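Local coordinates for glutathione S-transferase family protein (Pseudomonas putida, PDB 3LXZ) that probably catalyses the conjugation of reduced glutathione to a wide range of hydrophobic electrophiles, at residues Y13-M16 with V17-A20; G35-P39 with Q40-V44; D68-E71 with Q72-G76; E92-K95 with E96-Y100. One frame throughout, in Å; residues are numbered along the deposited sequence.

Contact 1. Residues Y13-M16 with V17-A20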
ATOM      1  N   TYR A  13       6.266   8.323  -8.746  1.00 16.41           N
ATOM      2  CA  TYR A  13       4.824   8.159  -8.502  1.00 16.24           C
ATOM      3  C   TYR A  13       4.010   9.192  -9.306  1.00 15.90           C
ATOM      4  O   TYR A  13       2.933   8.892  -9.791  1.00 15.90           O
ATOM      5  CB  TYR A  13       4.538   8.327  -7.008  1.00 16.21           C
ATOM      6  CG  TYR A  13       4.904   7.133  -6.148  1.00 15.40           C
ATOM      7  CD1 TYR A  13       4.098   5.995  -6.112  1.00 17.01           C
ATOM      8  CD2 TYR A  13       6.052   7.158  -5.336  1.00 19.39           C
ATOM      9  CE1 TYR A  13       4.427   4.903  -5.311  1.00 17.94           C
ATOM     10  CE2 TYR A  13       6.392   6.075  -4.521  1.00 17.29           C
ATOM     11  CZ  TYR A  13       5.582   4.960  -4.513  1.00 18.05           C
ATOM     12  OH  TYR A  13       5.917   3.883  -3.724  1.00 18.84           O
ATOM     13  N   TYR A  14       4.545  10.400  -9.472  1.00 15.42           N
ATOM     14  CA  TYR A  14       3.884  11.421 -10.303  1.00 15.29           C
ATOM     15  C   TYR A  14       3.866  10.933 -11.755  1.00 14.63           C
ATOM     16  O   TYR A  14       2.834  11.030 -12.438  1.00 13.90           O
ATOM     17  CB  TYR A  14       4.639  12.747 -10.184  1.00 15.27           C
ATOM     18  CG  TYR A  14       4.164  13.909 -11.073  1.00 15.55           C
ATOM     19  CD1 TYR A  14       3.127  14.750 -10.662  1.00 14.93           C
ATOM     20  CD2 TYR A  14       4.823  14.210 -12.276  1.00 19.00           C
ATOM     21  CE1 TYR A  14       2.744  15.880 -11.438  1.00 16.96           C
ATOM     22  CE2 TYR A  14       4.434  15.339 -13.083  1.00 16.57           C
ATOM     23  CZ  TYR A  14       3.404  16.140 -12.662  1.00 18.03           C
ATOM     24  OH  TYR A  14       3.024  17.217 -13.441  1.00 18.60           O
ATOM     25  N   ASN A  15       5.004  10.419 -12.214  1.00 15.40           N
ATOM     26  CA  ASN A  15       5.110   9.987 -13.614  1.00 15.77           C
ATOM     27  C   ASN A  15       4.151   8.847 -13.981  1.00 16.43           C
ATOM     28  O   ASN A  15       3.640   8.770 -15.111  1.00 16.77           O
ATOM     29  CB  ASN A  15       6.576   9.718 -14.001  1.00 15.71           C
ATOM     30  CG  ASN A  15       7.358  11.009 -14.217  1.00 15.62           C
ATOM     31  OD1 ASN A  15       6.782  12.044 -14.579  1.00 15.90           O
ATOM     32  ND2 ASN A  15       8.668  10.955 -14.002  1.00 16.01           N
HETATM   33  N   MSE A  16       3.871   7.987 -13.006  1.00 16.16           N
HETATM   34  CA  MSE A  16       2.879   6.924 -13.162  1.00 15.70           C
HETATM   35  C   MSE A  16       1.491   7.482 -13.448  1.00 15.79           C
HETATM   36  O   MSE A  16       0.843   7.030 -14.384  1.00 15.06           O
HETATM   37  CB  MSE A  16       2.866   6.031 -11.907  1.00 16.58           C
HETATM   38  CG  MSE A  16       4.135   5.191 -11.642  1.00 15.51           C
HETATM   39 SE   MSE A  16       3.888   4.482  -9.816  1.00 17.99          SE
HETATM   40  CE  MSE A  16       5.767   4.346  -9.185  1.00 17.95           C
ATOM     41  N   VAL A  17       1.036   8.467 -12.670  1.00 16.25           N
ATOM     42  CA  VAL A  17      -0.252   9.081 -12.977  1.00 15.17           C
ATOM     43  C   VAL A  17      -0.212   9.804 -14.319  1.00 15.59           C
ATOM     44  O   VAL A  17      -1.151   9.672 -15.114  1.00 16.72           O
ATOM     45  CB  VAL A  17      -0.724   9.981 -11.855  1.00 14.22           C
ATOM     46  CG1 VAL A  17      -2.106  10.586 -12.215  1.00 14.29           C
ATOM     47  CG2 VAL A  17      -0.871   9.090 -10.569  1.00 13.63           C
ATOM     48  N   LYS A  18       0.857  10.560 -14.551  1.00 15.35           N
ATOM     49  CA  LYS A  18       1.019  11.307 -15.800  1.00 15.39           C
ATOM     50  C   LYS A  18       0.924  10.394 -17.023  1.00 16.11           C
ATOM     51  O   LYS A  18       0.179  10.714 -17.989  1.00 14.21           O
ATOM     52  CB  LYS A  18       2.325  12.086 -15.757  1.00 15.08           C
ATOM     53  CG  LYS A  18       2.667  12.919 -16.993  1.00 16.88           C
ATOM     54  CD  LYS A  18       3.775  13.924 -16.608  1.00 16.00           C
ATOM     55  CE  LYS A  18       4.273  14.762 -17.792  1.00 15.73           C
ATOM     56  NZ  LYS A  18       5.419  15.609 -17.339  1.00 17.44           N
ATOM     57  N   LEU A  19       1.609   9.238 -16.984  1.00 15.95           N
ATOM     58  CA  LEU A  19       1.493   8.298 -18.099  1.00 17.46           C
ATOM     59  C   LEU A  19       0.065   7.799 -18.293  1.00 17.36           C
ATOM     60  O   LEU A  19      -0.384   7.655 -19.431  1.00 17.68           O
ATOM     61  CB  LEU A  19       2.461   7.130 -17.955  1.00 16.68           C
ATOM     62  CG  LEU A  19       2.584   6.150 -19.128  1.00 18.80           C
ATOM     63  CD1 LEU A  19       2.857   6.893 -20.455  1.00 18.00           C
ATOM     64  CD2 LEU A  19       3.708   5.172 -18.800  1.00 16.74           C
ATOM     65  N   ALA A  20      -0.654   7.535 -17.182  1.00 17.36           N
ATOM     66  CA  ALA A  20      -2.024   7.010 -17.268  1.00 17.32           C
ATOM     67  C   ALA A  20      -2.895   8.049 -17.981  1.00 18.01           C
ATOM     68  O   ALA A  20      -3.662   7.700 -18.877  1.00 18.08           O
ATOM     69  CB  ALA A  20      -2.593   6.724 -15.855  1.00 17.11           C
TER
HETATM   70  O   HOH W   1       7.461  13.712 -16.616  1.00 16.03           O

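Contact 2. Residues G35-P39 with Q40-V44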
ATOM      1  N   GLY A  35       5.468  18.500  -2.174  1.00 18.53           N
ATOM      2  CA  GLY A  35       4.941  17.894  -0.946  1.00 19.98           C
ATOM      3  C   GLY A  35       5.832  18.211   0.221  1.00 21.98           C
ATOM      4  O   GLY A  35       6.244  19.369   0.387  1.00 22.59           O
ATOM      5  N   GLY A  36       6.156  17.205   1.025  1.00 22.76           N
ATOM      6  CA  GLY A  36       6.944  17.440   2.230  1.00 22.92           C
ATOM      7  C   GLY A  36       6.063  17.887   3.401  1.00 24.20           C
ATOM      8  O   GLY A  36       4.816  17.928   3.328  1.00 23.42           O
ATOM      9  N   GLN A  37       6.727  18.237   4.493  1.00 25.48           N
ATOM     10  CA  GLN A  37       6.072  18.419   5.796  1.00 27.53           C
ATOM     11  C   GLN A  37       5.702  19.856   6.187  1.00 28.21           C
ATOM     12  O   GLN A  37       5.239  20.098   7.315  1.00 27.78           O
ATOM     13  CB  GLN A  37       6.952  17.792   6.897  1.00 27.06           C
ATOM     14  CG  GLN A  37       7.348  16.340   6.633  1.00 28.98           C
ATOM     15  CD  GLN A  37       6.122  15.465   6.410  1.00 32.05           C
ATOM     16  OE1 GLN A  37       5.134  15.572   7.144  1.00 31.27           O
ATOM     17  NE2 GLN A  37       6.172  14.615   5.373  1.00 33.31           N
ATOM     18  N   ALA A  38       5.892  20.820   5.285  1.00 29.65           N
ATOM     19  CA  ALA A  38       5.449  22.182   5.580  1.00 30.68           C
ATOM     20  C   ALA A  38       3.929  22.196   5.783  1.00 31.72           C
ATOM     21  O   ALA A  38       3.200  21.450   5.102  1.00 31.52           O
ATOM     22  CB  ALA A  38       5.851  23.152   4.464  1.00 31.37           C
ATOM     23  N   PRO A  39       3.441  23.033   6.727  1.00 32.47           N
ATOM     24  CA  PRO A  39       2.008  23.053   7.024  1.00 33.08           C
ATOM     25  C   PRO A  39       1.141  23.331   5.810  1.00 33.36           C
ATOM     26  O   PRO A  39       0.055  22.745   5.688  1.00 34.08           O
ATOM     27  CB  PRO A  39       1.870  24.175   8.069  1.00 33.29           C
ATOM     28  CG  PRO A  39       3.215  24.196   8.757  1.00 32.71           C
ATOM     29  CD  PRO A  39       4.215  23.857   7.685  1.00 32.79           C
ATOM     30  N   GLN A  40       1.590  24.200   4.909  1.00 33.28           N
ATOM     31  CA  GLN A  40       0.795  24.457   3.709  1.00 32.98           C
ATOM     32  C   GLN A  40       0.720  23.223   2.782  1.00 30.62           C
ATOM     33  O   GLN A  40      -0.308  22.985   2.146  1.00 31.54           O
ATOM     34  CB  GLN A  40       1.318  25.682   2.928  1.00 33.54           C
ATOM     35  CG  GLN A  40       0.938  27.035   3.547  1.00 38.35           C
ATOM     36  CD  GLN A  40       1.158  28.217   2.582  1.00 44.45           C
ATOM     37  OE1 GLN A  40       0.196  28.782   2.038  1.00 46.52           O
ATOM     38  NE2 GLN A  40       2.427  28.583   2.361  1.00 46.67           N
ATOM     39  N   ALA A  41       1.813  22.462   2.724  1.00 28.60           N
ATOM     40  CA  ALA A  41       1.924  21.283   1.862  1.00 26.29           C
ATOM     41  C   ALA A  41       1.048  20.164   2.420  1.00 24.63           C
ATOM     42  O   ALA A  41       0.393  19.462   1.657  1.00 24.14           O
ATOM     43  CB  ALA A  41       3.351  20.839   1.765  1.00 25.90           C
ATOM     44  N   LEU A  42       0.988  20.049   3.751  1.00 23.52           N
ATOM     45  CA  LEU A  42       0.155  19.023   4.417  1.00 23.03           C
ATOM     46  C   LEU A  42      -1.330  19.266   4.214  1.00 24.01           C
ATOM     47  O   LEU A  42      -2.147  18.337   4.308  1.00 23.70           O
ATOM     48  CB  LEU A  42       0.469  18.911   5.917  1.00 22.68           C
ATOM     49  CG  LEU A  42       1.855  18.326   6.198  1.00 21.50           C
ATOM     50  CD1 LEU A  42       2.219  18.267   7.725  1.00 24.97           C
ATOM     51  CD2 LEU A  42       2.080  16.975   5.532  1.00 19.89           C
ATOM     52  N   GLU A  43      -1.695  20.519   3.954  1.00 24.48           N
ATOM     53  CA  GLU A  43      -3.079  20.817   3.615  1.00 26.10           C
ATOM     54  C   GLU A  43      -3.504  20.289   2.245  1.00 24.27           C
ATOM     55  O   GLU A  43      -4.688  20.063   1.997  1.00 25.39           O
ATOM     56  CB  GLU A  43      -3.336  22.325   3.693  1.00 27.49           C
ATOM     57  CG  GLU A  43      -3.588  22.832   5.106  1.00 32.76           C
ATOM     58  CD  GLU A  43      -4.357  24.125   5.047  1.00 39.53           C
ATOM     59  OE1 GLU A  43      -5.559  24.127   5.409  1.00 42.39           O
ATOM     60  OE2 GLU A  43      -3.767  25.114   4.557  1.00 41.65           O
ATOM     61  N   VAL A  44      -2.541  20.091   1.356  1.00 23.52           N
ATOM     62  CA  VAL A  44      -2.840  19.507   0.046  1.00 21.79           C
ATOM     63  C   VAL A  44      -2.715  17.975   0.083  1.00 20.77           C
ATOM     64  O   VAL A  44      -3.585  17.237  -0.419  1.00 20.01           O
ATOM     65  CB  VAL A  44      -1.874  20.024  -1.043  1.00 21.82           C
ATOM     66  CG1 VAL A  44      -2.239  19.392  -2.428  1.00 20.27           C
ATOM     67  CG2 VAL A  44      -1.850  21.585  -1.061  1.00 22.77           C
TER

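Contact 3. Residues D68-E71 with Q72-G76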
ATOM      1  N   ASP A  68      -7.028   4.438  -9.550  1.00 16.65           N
ATOM      2  CA  ASP A  68      -8.321   3.782  -9.462  1.00 16.98           C
ATOM      3  C   ASP A  68      -9.477   4.749  -9.712  1.00 17.91           C
ATOM      4  O   ASP A  68     -10.428   4.386 -10.426  1.00 19.42           O
ATOM      5  CB  ASP A  68      -8.512   3.118  -8.096  1.00 17.88           C
ATOM      6  CG  ASP A  68      -7.911   1.720  -8.014  1.00 20.52           C
ATOM      7  OD1 ASP A  68      -7.544   1.105  -9.057  1.00 21.85           O
ATOM      8  OD2 ASP A  68      -7.814   1.237  -6.860  1.00 22.01           O
ATOM      9  N   TYR A  69      -9.393   5.948  -9.130  1.00 18.60           N
ATOM     10  CA  TYR A  69     -10.355   7.020  -9.380  1.00 19.37           C
ATOM     11  C   TYR A  69     -10.387   7.382 -10.853  1.00 19.50           C
ATOM     12  O   TYR A  69     -11.460   7.488 -11.413  1.00 20.32           O
ATOM     13  CB  TYR A  69     -10.017   8.260  -8.559  1.00 19.55           C
ATOM     14  CG  TYR A  69     -10.997   9.394  -8.756  1.00 19.39           C
ATOM     15  CD1 TYR A  69     -12.225   9.414  -8.113  1.00 19.48           C
ATOM     16  CD2 TYR A  69     -10.675  10.460  -9.587  1.00 21.40           C
ATOM     17  CE1 TYR A  69     -13.122  10.489  -8.295  1.00 20.08           C
ATOM     18  CE2 TYR A  69     -11.563  11.526  -9.782  1.00 21.58           C
ATOM     19  CZ  TYR A  69     -12.780  11.524  -9.123  1.00 23.00           C
ATOM     20  OH  TYR A  69     -13.642  12.580  -9.304  1.00 25.93           O
ATOM     21  N   ILE A  70      -9.217   7.527 -11.479  1.00 19.99           N
ATOM     22  CA  ILE A  70      -9.170   7.842 -12.910  1.00 20.27           C
ATOM     23  C   ILE A  70      -9.861   6.776 -13.773  1.00 20.96           C
ATOM     24  O   ILE A  70     -10.662   7.118 -14.662  1.00 20.96           O
ATOM     25  CB  ILE A  70      -7.742   8.154 -13.376  1.00 19.68           C
ATOM     26  CG1 ILE A  70      -7.257   9.461 -12.775  1.00 20.83           C
ATOM     27  CG2 ILE A  70      -7.663   8.315 -14.908  1.00 19.52           C
ATOM     28  CD1 ILE A  70      -5.746   9.699 -12.984  1.00 21.79           C
ATOM     29  N   GLU A  71      -9.566   5.495 -13.526  1.00 20.63           N
ATOM     30  CA  GLU A  71     -10.230   4.399 -14.252  1.00 21.77           C
ATOM     31  C   GLU A  71     -11.769   4.454 -14.217  1.00 22.10           C
ATOM     32  O   GLU A  71     -12.445   4.304 -15.236  1.00 21.92           O
ATOM     33  CB  GLU A  71      -9.765   3.031 -13.745  1.00 22.04           C
ATOM     34  CG  GLU A  71      -8.476   2.517 -14.348  1.00 22.94           C
ATOM     35  CD  GLU A  71      -8.364   2.759 -15.865  1.00 21.81           C
ATOM     36  OE1 GLU A  71      -7.600   3.671 -16.203  1.00 22.45           O
ATOM     37  OE2 GLU A  71      -9.046   2.077 -16.694  1.00 21.12           O
ATOM     38  N   GLN A  72     -12.278   4.664 -13.004  1.00 21.70           N
ATOM     39  CA  GLN A  72     -13.668   4.689 -12.673  1.00 23.05           C
ATOM     40  C   GLN A  72     -14.412   5.860 -13.309  1.00 22.73           C
ATOM     41  O   GLN A  72     -15.545   5.697 -13.759  1.00 24.24           O
ATOM     42  CB  GLN A  72     -13.746   4.855 -11.159  1.00 23.27           C
ATOM     43  CG  GLN A  72     -15.110   4.991 -10.632  1.00 28.61           C
ATOM     44  CD  GLN A  72     -15.499   3.744  -9.973  1.00 36.36           C
ATOM     45  OE1 GLN A  72     -15.520   3.662  -8.727  1.00 37.65           O
ATOM     46  NE2 GLN A  72     -15.741   2.701 -10.790  1.00 37.73           N
ATOM     47  N   THR A  73     -13.780   7.027 -13.339  1.00 22.09           N
ATOM     48  CA  THR A  73     -14.491   8.264 -13.651  1.00 22.30           C
ATOM     49  C   THR A  73     -14.214   8.816 -15.044  1.00 22.84           C
ATOM     50  O   THR A  73     -15.000   9.614 -15.559  1.00 22.95           O
ATOM     51  CB  THR A  73     -14.240   9.376 -12.611  1.00 22.16           C
ATOM     52  OG1 THR A  73     -12.841   9.721 -12.558  1.00 21.94           O
ATOM     53  CG2 THR A  73     -14.760   8.947 -11.221  1.00 23.17           C
ATOM     54  N   GLN A  74     -13.126   8.380 -15.669  1.00 23.03           N
ATOM     55  CA  GLN A  74     -12.675   9.058 -16.884  1.00 24.12           C
ATOM     56  C   GLN A  74     -12.817   8.179 -18.095  1.00 24.42           C
ATOM     57  O   GLN A  74     -12.718   6.949 -17.978  1.00 25.56           O
ATOM     58  CB  GLN A  74     -11.215   9.531 -16.777  1.00 23.52           C
ATOM     59  CG  GLN A  74     -10.887  10.420 -15.546  1.00 25.32           C
ATOM     60  CD  GLN A  74     -11.656  11.742 -15.524  1.00 27.64           C
ATOM     61  OE1 GLN A  74     -11.628  12.504 -16.498  1.00 28.81           O
ATOM     62  NE2 GLN A  74     -12.336  12.022 -14.401  1.00 26.04           N
ATOM     63  N   GLY A  75     -12.984   8.828 -19.252  1.00 24.69           N
ATOM     64  CA  GLY A  75     -12.955   8.175 -20.585  1.00 25.71           C
ATOM     65  C   GLY A  75     -11.577   7.734 -21.045  1.00 25.93           C
ATOM     66  O   GLY A  75     -10.594   7.860 -20.306  1.00 25.46           O
ATOM     67  N   GLY A  76     -11.495   7.208 -22.268  1.00 25.10           N
ATOM     68  CA  GLY A  76     -10.209   6.789 -22.810  1.00 25.06           C
ATOM     69  C   GLY A  76      -9.905   5.324 -22.557  1.00 25.01           C
ATOM     70  O   GLY A  76     -10.628   4.642 -21.838  1.00 25.35           O
TER
HETATM   71  O   HOH W   2     -11.818   4.716 -17.761  1.00 35.98           O

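Contact 4. Residues E92-K95 with E96-Y100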
ATOM      1  N   GLU A  92      -3.508  -6.446  -7.015  1.00 14.96           N
ATOM      2  CA  GLU A  92      -2.538  -7.255  -6.229  1.00 14.94           C
ATOM      3  C   GLU A  92      -1.091  -7.069  -6.727  1.00 15.17           C
ATOM      4  O   GLU A  92      -0.171  -6.766  -5.952  1.00 14.10           O
ATOM      5  CB  GLU A  92      -2.940  -8.730  -6.217  1.00 15.52           C
ATOM      6  CG  GLU A  92      -2.053  -9.625  -5.363  1.00 16.11           C
ATOM      7  CD  GLU A  92      -2.227 -11.098  -5.712  1.00 21.46           C
ATOM      8  OE1 GLU A  92      -2.306 -11.437  -6.928  1.00 22.42           O
ATOM      9  OE2 GLU A  92      -2.282 -11.930  -4.767  1.00 21.46           O
ATOM     10  N   LEU A  93      -0.878  -7.249  -8.026  1.00 13.92           N
ATOM     11  CA  LEU A  93       0.438  -6.986  -8.592  1.00 15.06           C
ATOM     12  C   LEU A  93       0.957  -5.546  -8.409  1.00 14.14           C
ATOM     13  O   LEU A  93       2.135  -5.332  -8.033  1.00 14.10           O
ATOM     14  CB  LEU A  93       0.430  -7.378 -10.091  1.00 15.28           C
ATOM     15  CG  LEU A  93       0.433  -8.906 -10.295  1.00 18.04           C
ATOM     16  CD1 LEU A  93      -0.055  -9.276 -11.716  1.00 16.49           C
ATOM     17  CD2 LEU A  93       1.803  -9.540 -10.050  1.00 17.06           C
ATOM     18  N   LEU A  94       0.099  -4.554  -8.658  1.00 13.86           N
ATOM     19  CA  LEU A  94       0.480  -3.162  -8.417  1.00 14.38           C
ATOM     20  C   LEU A  94       0.913  -2.952  -6.949  1.00 14.88           C
ATOM     21  O   LEU A  94       1.957  -2.338  -6.678  1.00 15.52           O
ATOM     22  CB  LEU A  94      -0.664  -2.202  -8.766  1.00 14.39           C
ATOM     23  CG  LEU A  94      -0.352  -0.687  -8.700  1.00 16.70           C
ATOM     24  CD1 LEU A  94      -1.361   0.002  -9.591  1.00 16.12           C
ATOM     25  CD2 LEU A  94      -0.495  -0.094  -7.257  1.00 16.01           C
ATOM     26  N   LYS A  95       0.118  -3.471  -6.019  1.00 14.34           N
ATOM     27  CA  LYS A  95       0.429  -3.362  -4.581  1.00 15.13           C
ATOM     28  C   LYS A  95       1.754  -4.037  -4.226  1.00 14.78           C
ATOM     29  O   LYS A  95       2.546  -3.501  -3.409  1.00 15.55           O
ATOM     30  CB  LYS A  95      -0.660  -4.003  -3.719  1.00 15.00           C
ATOM     31  CG  LYS A  95      -0.570  -3.598  -2.247  1.00 15.73           C
ATOM     32  CD  LYS A  95      -1.731  -4.123  -1.447  1.00 20.27           C
ATOM     33  CE  LYS A  95      -1.577  -3.739   0.082  1.00 20.12           C
ATOM     34  NZ  LYS A  95      -2.117  -2.371   0.285  1.00 24.68           N
ATOM     35  N   GLU A  96       1.984  -5.214  -4.788  1.00 14.97           N
ATOM     36  CA  GLU A  96       3.228  -5.931  -4.510  1.00 15.15           C
ATOM     37  C   GLU A  96       4.437  -5.148  -4.996  1.00 15.35           C
ATOM     38  O   GLU A  96       5.482  -5.123  -4.344  1.00 15.73           O
ATOM     39  CB  GLU A  96       3.243  -7.334  -5.131  1.00 15.06           C
ATOM     40  CG  GLU A  96       2.301  -8.271  -4.399  1.00 16.74           C
ATOM     41  CD  GLU A  96       1.905  -9.540  -5.135  1.00 20.87           C
ATOM     42  OE1 GLU A  96       2.097  -9.715  -6.389  1.00 20.62           O
ATOM     43  OE2 GLU A  96       1.368 -10.386  -4.395  1.00 22.28           O
ATOM     44  N   ILE A  97       4.331  -4.555  -6.176  1.00 15.12           N
ATOM     45  CA  ILE A  97       5.460  -3.806  -6.698  1.00 15.16           C
ATOM     46  C   ILE A  97       5.716  -2.598  -5.806  1.00 14.50           C
ATOM     47  O   ILE A  97       6.847  -2.323  -5.419  1.00 14.78           O
ATOM     48  CB  ILE A  97       5.284  -3.418  -8.183  1.00 14.56           C
ATOM     49  CG1 ILE A  97       5.257  -4.660  -9.059  1.00 14.45           C
ATOM     50  CG2 ILE A  97       6.449  -2.544  -8.613  1.00 15.60           C
ATOM     51  CD1 ILE A  97       4.591  -4.384 -10.456  1.00 18.13           C
ATOM     52  N   GLU A  98       4.651  -1.907  -5.431  1.00 15.29           N
ATOM     53  CA  GLU A  98       4.773  -0.767  -4.537  1.00 15.88           C
ATOM     54  C   GLU A  98       5.404  -1.136  -3.197  1.00 15.59           C
ATOM     55  O   GLU A  98       6.413  -0.558  -2.839  1.00 15.28           O
ATOM     56  CB  GLU A  98       3.420  -0.056  -4.336  1.00 15.31           C
ATOM     57  CG  GLU A  98       3.486   1.169  -3.403  1.00 16.71           C
ATOM     58  CD  GLU A  98       2.155   1.891  -3.295  1.00 21.36           C
ATOM     59  OE1 GLU A  98       1.235   1.604  -4.107  1.00 19.42           O
ATOM     60  OE2 GLU A  98       2.025   2.746  -2.379  1.00 23.49           O
ATOM     61  N   LEU A  99       4.816  -2.090  -2.463  1.00 14.78           N
ATOM     62  CA  LEU A  99       5.253  -2.318  -1.088  1.00 14.87           C
ATOM     63  C   LEU A  99       6.556  -3.113  -1.053  1.00 14.35           C
ATOM     64  O   LEU A  99       7.320  -2.990  -0.097  1.00 14.40           O
ATOM     65  CB  LEU A  99       4.195  -3.137  -0.321  1.00 15.64           C
ATOM     66  CG  LEU A  99       3.077  -2.350   0.384  1.00 20.21           C
ATOM     67  CD1 LEU A  99       2.374  -1.485  -0.572  1.00 25.50           C
ATOM     68  CD2 LEU A  99       2.084  -3.255   1.140  1.00 22.58           C
ATOM     69  N   TYR A 100       6.800  -3.939  -2.064  1.00 13.54           N
ATOM     70  CA  TYR A 100       7.900  -4.901  -1.930  1.00 13.72           C
ATOM     71  C   TYR A 100       9.053  -4.637  -2.856  1.00 13.73           C
ATOM     72  O   TYR A 100      10.114  -5.295  -2.739  1.00 15.08           O
ATOM     73  CB  TYR A 100       7.418  -6.366  -2.058  1.00 13.30           C
ATOM     74  CG  TYR A 100       6.227  -6.624  -1.169  1.00 14.21           C
ATOM     75  CD1 TYR A 100       6.278  -6.305   0.188  1.00 13.68           C
ATOM     76  CD2 TYR A 100       5.050  -7.110  -1.703  1.00 14.85           C
ATOM     77  CE1 TYR A 100       5.155  -6.488   1.019  1.00 16.15           C
ATOM     78  CE2 TYR A 100       3.929  -7.307  -0.909  1.00 16.12           C
ATOM     79  CZ  TYR A 100       3.990  -6.987   0.453  1.00 15.73           C
ATOM     80  OH  TYR A 100       2.860  -7.198   1.206  1.00 18.19           O
TER

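Contact 1. Residues Y13-M16 with V17-A20
Tyr13 meets Val17 through the backbone: Val17 N reaches Tyr13 O at 3.5 Å in a weak hydrogen bond. This is an early turn of helix 12-23, which links strands 3-7 and 28-32 in the first beta-alpha-beta unit of the thioredoxin-like domain. The same carbonyl also bonds the hydroxyl of Thr63, a glutathione-binding residue, and this second partner may account for the slack helical bond. Tyr13 OH is hydrogen-bonded to Glu102 OE1, on helix 84-106.

Tyr14 follows with a firmer link, its O accepting from Lys18 N at 2.9 Å and 170°. With CG anti to the backbone N (chi1 175°), the ring crosses the lysine chain at a slant, Tyr14 CE2 3.9 Å from Lys18 CD. Tyr14 OH and Lys18 NZ then converge on Glu30, and the lysine forms a second salt bridge with Asp204.

Asn15 O takes Leu19 N at 2.8 Å, while its side chain lies alongside that of Lys18. A bond from ND2 to Ser9 O fixes the amide's rotation. Asn15 OD1 accepts from a water at 2.7 Å that in turn accepts from Lys18 NZ.

Met16, present as selenomethionine, sends its extended chain to Met158 and Phe161 of helix 154-174. Met16 O accepts from Ala20 N at 3.2 Å, and Ala20 CB rests 3.8 Å from that same oxygen.

Contact 2. Residues G35-P39 with Q40-V44
Leu42 and Gln37 cross obliquely, the amide oxygen Gln37 OE1 standing 3.7 Å from Leu42 CD2. The glutamine chain folds back at chi2 (-56°) to reach the leucine, and its NE2 is held by Arg47 O. The leucine methyls divide their contacts: Leu42 CD1 lies 3.6 Å from Gln37 O, and Leu42 CD2 is equally close to Gly36 O. Ala41 CB points toward the loop and lies 3.4 Å from Ala38 O and 3.5 Å from Gly35 O, with Ala38 CB also in van der Waals range.

Ala38 O serves the short, weakly bonded helix 39-42, accepting from Leu42 N at 2.9 Å (N-H...O angle 155°) and more weakly from Ala41 N. Cutting Leu42 back to an alanine would probably open a gap beside Gln37 OE1 and Gly36 O and lose the packing on Arg139 of the second subunit.

The loop joins strand 28-32 to this helix, and Gly36 is backbone-bonded to Gly48, next to the glutathione-binding Lys49. Methyls offer carbonyl oxygens no hydrogen bond: Gly36 O is buried with no polar partner in the model, so contact there is van der Waals packing, and the polar hold comes from Ala38 O and the bonds to Arg47 and Gly48.

Contact 3. Residues D68-E71 with Q72-G76
Tyr69 O is gripped twice by Thr73, by the hydroxyl OG1 at 2.9 Å and by the backbone N at 3.1 Å. The two donors arrive differently: the N-H comes nearly along the C=O axis, whereas OG1 sits 42° out of the carbonyl plane. A chi1 of 61° places OG1 between the backbone N and the carbonyl carbon of its own residue, turned back to the preceding turn.

Having donated to Tyr69, the hydroxyl Thr73 OG1 accepts from Gln74 NE2 at 3.0 Å, close to the amide plane and fairly straight (158°). This chain of bonds also positions the threonine methyl. Thr73 CG2 lies 4.0 Å from the centroid of the Tyr69 ring in a CH-pi contact over the face, while OG1 stands above the ring nearer its rim. A valine in place of Thr73 would probably leave Gln74 NE2 without this acceptor and Tyr69 O with one donor fewer.

The backbone continues on either side: Gln72 N bonds Asp68 O at 3.2 Å, and Gln74 N bonds Ile70 O at 2.9 Å. Gln74 CG also packs on Ile70 CG2, 3.9 Å away. The acidic side chains have partners outside this turn: salt bridges from Asp68 to Arg91 and from Glu71 to Lys24.

Across the dimer interface, Tyr69 and Thr73 pack on Ala88 and Pro84 of the second subunit. A threonine hydroxyl bonded to the carbonyl four residues earlier is a familiar feature of helices, and here it closes the C-terminal turn of helix 63-73 in the thioredoxin-like domain.

Contact 4. Residues E92-K95 with E96-Y100
Lys95 and Leu99 make the close side of this turn, with Leu99 N bonded to Lys95 O at 2.8 Å and 171°. Their side chains pass at a slant, Lys95 CE 3.8 Å from Leu99 CD2. Glu96 is also snug: Glu96 CG sits 3.3 Å from Glu92 O, the oxygen that accepts from Glu96 N at 2.9 Å.

Looser contact marks the acidic tips. Glu92 OE2 and Glu96 OE2 stand 4.0 Å apart, their carboxylate planes 22° from parallel. Asn140 ND2 bonds the OE1 of each, Lys89 adds a salt bridge to Glu92, and Glu92 OE2 is hydrogen-bonded to Ser61 OG of the second subunit, which would probably ease the like-charge pairing. Lys95 NZ is 6.8 Å from Glu98 OE1 of its own chain; it is bonded instead to Ser64 OG and Glu98 of the second subunit, and the reciprocal bridge also forms. Tyr100, partly exposed, scarcely touches the earlier turn, but Leu99 CB lies over the centre of its ring and its OH is hydrogen-bonded to Glu62 of the second subunit.

Helix 84-106 presents these polar groups to the second subunit, while Ile97 packs between helices 120-140 and 154-174 and Leu94 reaches Ser64 on helix 63-73.

How the contacts relate
Contact 1 is the hub. Val17 CG1 packs 3.8 Å from Ile70 CD1, joining it to contact 3 within the thioredoxin-like domain, and Tyr13 OH lies 3.7 Å from Glu98 CG, joining it to contact 4 in the helical domain. Contacts 3 and 4 do not touch, their nearest atoms being about 6 Å apart, yet both reach the second subunit. Contact 2 stands apart, about 10 Å from contact 1 between nearest atoms. Around the glutathione site, unoccupied in this chain, the side chains of Tyr13, Glu98 and Ile70 lie about 3, 6 and 8 Å from that of Thr63; that of Tyr13 is about 4 Å from that of Arg106, and Gly35 comes within about 4 Å of the side chain of Val50.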